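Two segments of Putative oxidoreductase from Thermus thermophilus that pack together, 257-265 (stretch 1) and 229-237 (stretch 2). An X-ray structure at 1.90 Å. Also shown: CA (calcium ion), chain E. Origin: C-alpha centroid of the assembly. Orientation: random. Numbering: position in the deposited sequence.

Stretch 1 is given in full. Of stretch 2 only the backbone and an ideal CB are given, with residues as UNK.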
# COMPACT_ATOMS: atom_id res chain seq x y z
N TYR B 257 1.43 -34.70 5.51
CA TYR B 257 1.03 -33.48 6.20
C TYR B 257 1.84 -32.31 5.67
O TYR B 257 3.07 -32.37 5.61
CB TYR B 257 1.24 -33.65 7.70
CG TYR B 257 0.64 -34.94 8.21
CD1 TYR B 257 -0.73 -35.18 8.12
CD2 TYR B 257 1.45 -35.95 8.72
CE1 TYR B 257 -1.28 -36.39 8.52
CE2 TYR B 257 0.92 -37.17 9.13
CZ TYR B 257 -0.45 -37.38 9.03
OH TYR B 257 -0.99 -38.58 9.43
N ARG B 258 1.15 -31.24 5.28
CA ARG B 258 1.80 -30.06 4.73
C ARG B 258 2.38 -29.15 5.80
O ARG B 258 1.70 -28.79 6.76
CB ARG B 258 0.80 -29.30 3.86
CG ARG B 258 0.12 -30.17 2.81
CD ARG B 258 -0.79 -29.35 1.92
NE ARG B 258 -0.05 -28.42 1.07
CZ ARG B 258 0.51 -28.73 -0.09
NH1 ARG B 258 0.42 -29.97 -0.57
NH2 ARG B 258 1.16 -27.81 -0.79
N ASP B 259 3.65 -28.77 5.62
CA ASP B 259 4.32 -27.89 6.56
C ASP B 259 3.82 -26.46 6.43
O ASP B 259 3.31 -26.06 5.38
CB ASP B 259 5.84 -27.87 6.33
CG ASP B 259 6.50 -29.21 6.57
OD1 ASP B 259 6.07 -29.94 7.49
OD2 ASP B 259 7.46 -29.53 5.84
N PRO B 260 3.95 -25.67 7.49
CA PRO B 260 3.50 -24.28 7.42
C PRO B 260 4.46 -23.43 6.60
O PRO B 260 5.64 -23.78 6.44
CB PRO B 260 3.45 -23.86 8.88
CG PRO B 260 4.53 -24.68 9.51
CD PRO B 260 4.31 -26.03 8.88
N LEU B 261 3.95 -22.34 6.05
CA LEU B 261 4.76 -21.41 5.27
C LEU B 261 5.76 -20.79 6.24
O LEU B 261 6.89 -20.48 5.87
CB LEU B 261 3.87 -20.32 4.68
CG LEU B 261 4.58 -19.07 4.14
CD1 LEU B 261 5.41 -19.43 2.93
CD2 LEU B 261 3.54 -18.03 3.79
N TYR B 262 5.32 -20.60 7.47
CA TYR B 262 6.15 -20.03 8.51
C TYR B 262 5.57 -20.39 9.87
O TYR B 262 4.35 -20.55 10.01
CB TYR B 262 6.19 -18.50 8.38
CG TYR B 262 7.25 -17.84 9.22
CD1 TYR B 262 8.58 -17.82 8.81
CD2 TYR B 262 6.94 -17.26 10.45
CE1 TYR B 262 9.57 -17.24 9.59
CE2 TYR B 262 7.92 -16.68 11.25
CZ TYR B 262 9.23 -16.68 10.81
OH TYR B 262 10.21 -16.12 11.60
N PHE B 263 6.43 -20.54 10.87
CA PHE B 263 5.97 -20.84 12.21
C PHE B 263 6.94 -20.23 13.22
O PHE B 263 8.13 -20.09 12.94
CB PHE B 263 5.82 -22.35 12.44
CG PHE B 263 7.12 -23.11 12.48
CD1 PHE B 263 7.76 -23.48 11.30
CD2 PHE B 263 7.69 -23.47 13.70
CE1 PHE B 263 8.94 -24.21 11.34
CE2 PHE B 263 8.87 -24.19 13.74
CZ PHE B 263 9.50 -24.57 12.56
N TRP B 264 6.43 -19.87 14.39
CA TRP B 264 7.25 -19.31 15.45
C TRP B 264 7.50 -20.34 16.55
O TRP B 264 6.65 -20.57 17.40
CB TRP B 264 6.59 -18.06 16.04
CG TRP B 264 6.46 -16.94 15.05
CD1 TRP B 264 7.31 -15.89 14.89
CD2 TRP B 264 5.41 -16.76 14.10
NE1 TRP B 264 6.85 -15.06 13.89
CE2 TRP B 264 5.69 -15.57 13.39
CE3 TRP B 264 4.25 -17.48 13.77
CZ2 TRP B 264 4.86 -15.09 12.38
CZ3 TRP B 264 3.43 -17.00 12.76
CH2 TRP B 264 3.74 -15.82 12.08
N PRO B 265 8.68 -20.95 16.53
CA PRO B 265 9.07 -21.93 17.55
C PRO B 265 8.93 -21.36 18.96
O PRO B 265 8.44 -22.05 19.85
CB PRO B 265 10.54 -22.20 17.23
CG PRO B 265 11.02 -20.94 16.60
CD PRO B 265 9.85 -20.41 15.81
N UNK B 229 4.76 -26.11 23.37
CA UNK B 229 4.40 -24.69 23.40
C UNK B 229 4.64 -24.06 22.01
O UNK B 229 5.01 -24.77 21.07
CB UNK B 229 5.21 -23.96 24.47
N UNK B 230 4.39 -22.76 21.87
CA UNK B 230 4.62 -22.09 20.59
C UNK B 230 4.26 -22.84 19.32
O UNK B 230 3.32 -23.63 19.29
CB UNK B 230 6.10 -21.72 20.50
N UNK B 231 5.04 -22.58 18.28
CA UNK B 231 4.87 -23.16 16.95
C UNK B 231 3.56 -22.76 16.29
O UNK B 231 2.92 -23.55 15.60
CB UNK B 231 4.95 -24.69 17.04
N UNK B 232 3.16 -21.51 16.52
CA UNK B 232 1.97 -20.97 15.91
C UNK B 232 2.40 -20.87 14.45
O UNK B 232 3.60 -20.80 14.17
CB UNK B 232 1.52 -19.64 16.52
N UNK B 233 1.46 -20.84 13.53
CA UNK B 233 1.86 -20.84 12.13
C UNK B 233 0.99 -20.11 11.12
O UNK B 233 -0.11 -19.64 11.43
CB UNK B 233 1.97 -22.30 11.67
N UNK B 234 1.53 -20.01 9.92
CA UNK B 234 0.85 -19.43 8.78
C UNK B 234 0.96 -20.54 7.75
O UNK B 234 2.06 -21.03 7.47
CB UNK B 234 1.45 -18.10 8.32
N UNK B 235 -0.18 -20.95 7.20
CA UNK B 235 -0.23 -22.02 6.22
C UNK B 235 -0.73 -21.57 4.86
O UNK B 235 -1.52 -20.63 4.75
CB UNK B 235 -1.12 -23.15 6.74
N UNK B 236 -0.25 -22.24 3.82
CA UNK B 236 -0.68 -21.97 2.45
C UNK B 236 -1.68 -23.11 2.25
O UNK B 236 -1.29 -24.28 2.15
CB UNK B 236 0.46 -21.95 1.43
N UNK B 237 -2.96 -22.77 2.21
CA UNK B 237 -4.02 -23.76 2.09
C UNK B 237 -4.34 -24.22 0.67
O UNK B 237 -4.63 -23.41 -0.21
CB UNK B 237 -5.29 -23.19 2.72
CA CA E . 0.30 -27.61 11.20

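Position 229 has its CA-to-CB bond sideways to stretch 1, and nothing of that stretch lies within 5.5 Å of the ideal CB. Almost any side chain would suit. It is Tyr-229, which makes no contact here.

At position 230 the ideal CB would sit 2.5 Å from Pro-265 O, a clash. Phi is 39°, which also favours glycine. The residue is Gly-230.

Position 231 again has positive phi, 64°, but its CB points away and meets no clash. Its amide N donates to Trp-264 O at 2.7 Å. Positive phi suits Gly or Asn; a flat ring such as His could also reach Phe-263 and Pro-265. It is His-231, chi1 m. Pro-265 CA lies over the imidazole face, 3.9 Å from its centroid. The Phe-263 ring is near parallel but slid apart, with Phe-263 CE2 3.6 Å from His-231 CD2. His-231 ND1 donates to Tyr-229 O at 3.0 Å.

Position 232 shares a sheet face with Trp-264; its ideal CB is 4.4 Å from Trp-264 CE3. Its carbonyl O accepts from Trp-264 N at 3.0 Å. Stretch 1 offers the side chain no polar partner, so small or medium residues of several kinds fit. It is Asp-232, whose OD1 is bonded elsewhere in the structure.

Position 233 points to the Phe-263 face, with the ideal CB 3.5 Å from Pro-260 CB. The calcium ion lies on this side, beyond CB. An acid long enough to reach it is favoured, Glu above Asp. It is Glu-233, binding calcium through OE1 at 2.9 Å and OE2 at 2.7 Å.

Position 234 pairs with Tyr-262: its N donates to Tyr-262 O at 2.9 Å, and its O accepts from Leu-261 N at 2.7 Å. CB points between Leu-261 and the Trp-264 ring, an apolar setting for Val, Ile or Leu. It is Val-234, chi1 t. Val-234 CG1 is 4.2 Å from Leu-261 CD2, and Val-234 CG2 is 3.8 Å from Trp-264 CH2.

Position 235 points away, yet Pro-260 is near enough for a medium side chain to bend back; polar or apolar could do. It is Asn-235, whose side chain returns to Pro-260.

Position 236 points sideways, its ideal CB 5.0 Å from Leu-261 CB, so an apolar residue is reasonable. It is Leu-236. One water links Leu-236 O (2.6 Å from the water O) to Arg-258 NE (2.8 Å from it).

Position 237 points away and is unconstrained by stretch 1. It is Ile-237.

Stretch 2 (229-237) YGHDEVNLI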
# COMPACT_ATOMS: atom_id res chain seq x y z
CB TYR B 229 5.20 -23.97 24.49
CG TYR B 229 4.63 -22.64 24.91
CD1 TYR B 229 5.39 -21.49 24.79
CD2 TYR B 229 3.35 -22.54 25.47
CE1 TYR B 229 4.91 -20.26 25.23
CE2 TYR B 229 2.86 -21.33 25.91
CZ TYR B 229 3.64 -20.19 25.79
OH TYR B 229 3.16 -19.00 26.26
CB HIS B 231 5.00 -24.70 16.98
CG HIS B 231 6.36 -25.17 17.39
ND1 HIS B 231 6.81 -25.08 18.68
CD2 HIS B 231 7.39 -25.67 16.66
CE1 HIS B 231 8.07 -25.49 18.74
NE2 HIS B 231 8.44 -25.86 17.53
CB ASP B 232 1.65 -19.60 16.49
CG ASP B 232 1.39 -19.66 17.99
OD1 ASP B 232 0.28 -20.07 18.38
OD2 ASP B 232 2.30 -19.30 18.76
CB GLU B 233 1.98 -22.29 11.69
CG GLU B 233 0.85 -23.13 12.28
CD GLU B 233 0.84 -24.57 11.80
OE1 GLU B 233 1.76 -25.33 12.15
OE2 GLU B 233 -0.11 -24.92 11.08
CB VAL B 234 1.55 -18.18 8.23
CG1 VAL B 234 0.84 -17.72 6.95
CG2 VAL B 234 1.54 -17.07 9.27
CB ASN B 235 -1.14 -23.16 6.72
CG ASN B 235 -0.64 -23.82 7.98
OD1 ASN B 235 -1.27 -23.73 9.04
ND2 ASN B 235 0.50 -24.49 7.88
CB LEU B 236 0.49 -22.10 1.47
CG LEU B 236 0.20 -21.97 -0.02
CD1 LEU B 236 -0.60 -20.71 -0.29
CD2 LEU B 236 1.51 -21.94 -0.81
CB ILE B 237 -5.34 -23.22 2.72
CG1 ILE B 237 -5.08 -22.69 4.14
CG2 ILE B 237 -6.40 -24.32 2.77
CD1 ILE B 237 -4.60 -23.74 5.11
O HOH W 1 0.82 -25.76 1.56
O HOH W 2 1.80 -24.03 4.15
O HOH W 3 1.10 -26.85 8.66
O HOH W 4 2.60 -29.07 11.08
O HOH W 5 -2.34 -27.26 11.46
O HOH W 6 -0.01 -28.82 13.70
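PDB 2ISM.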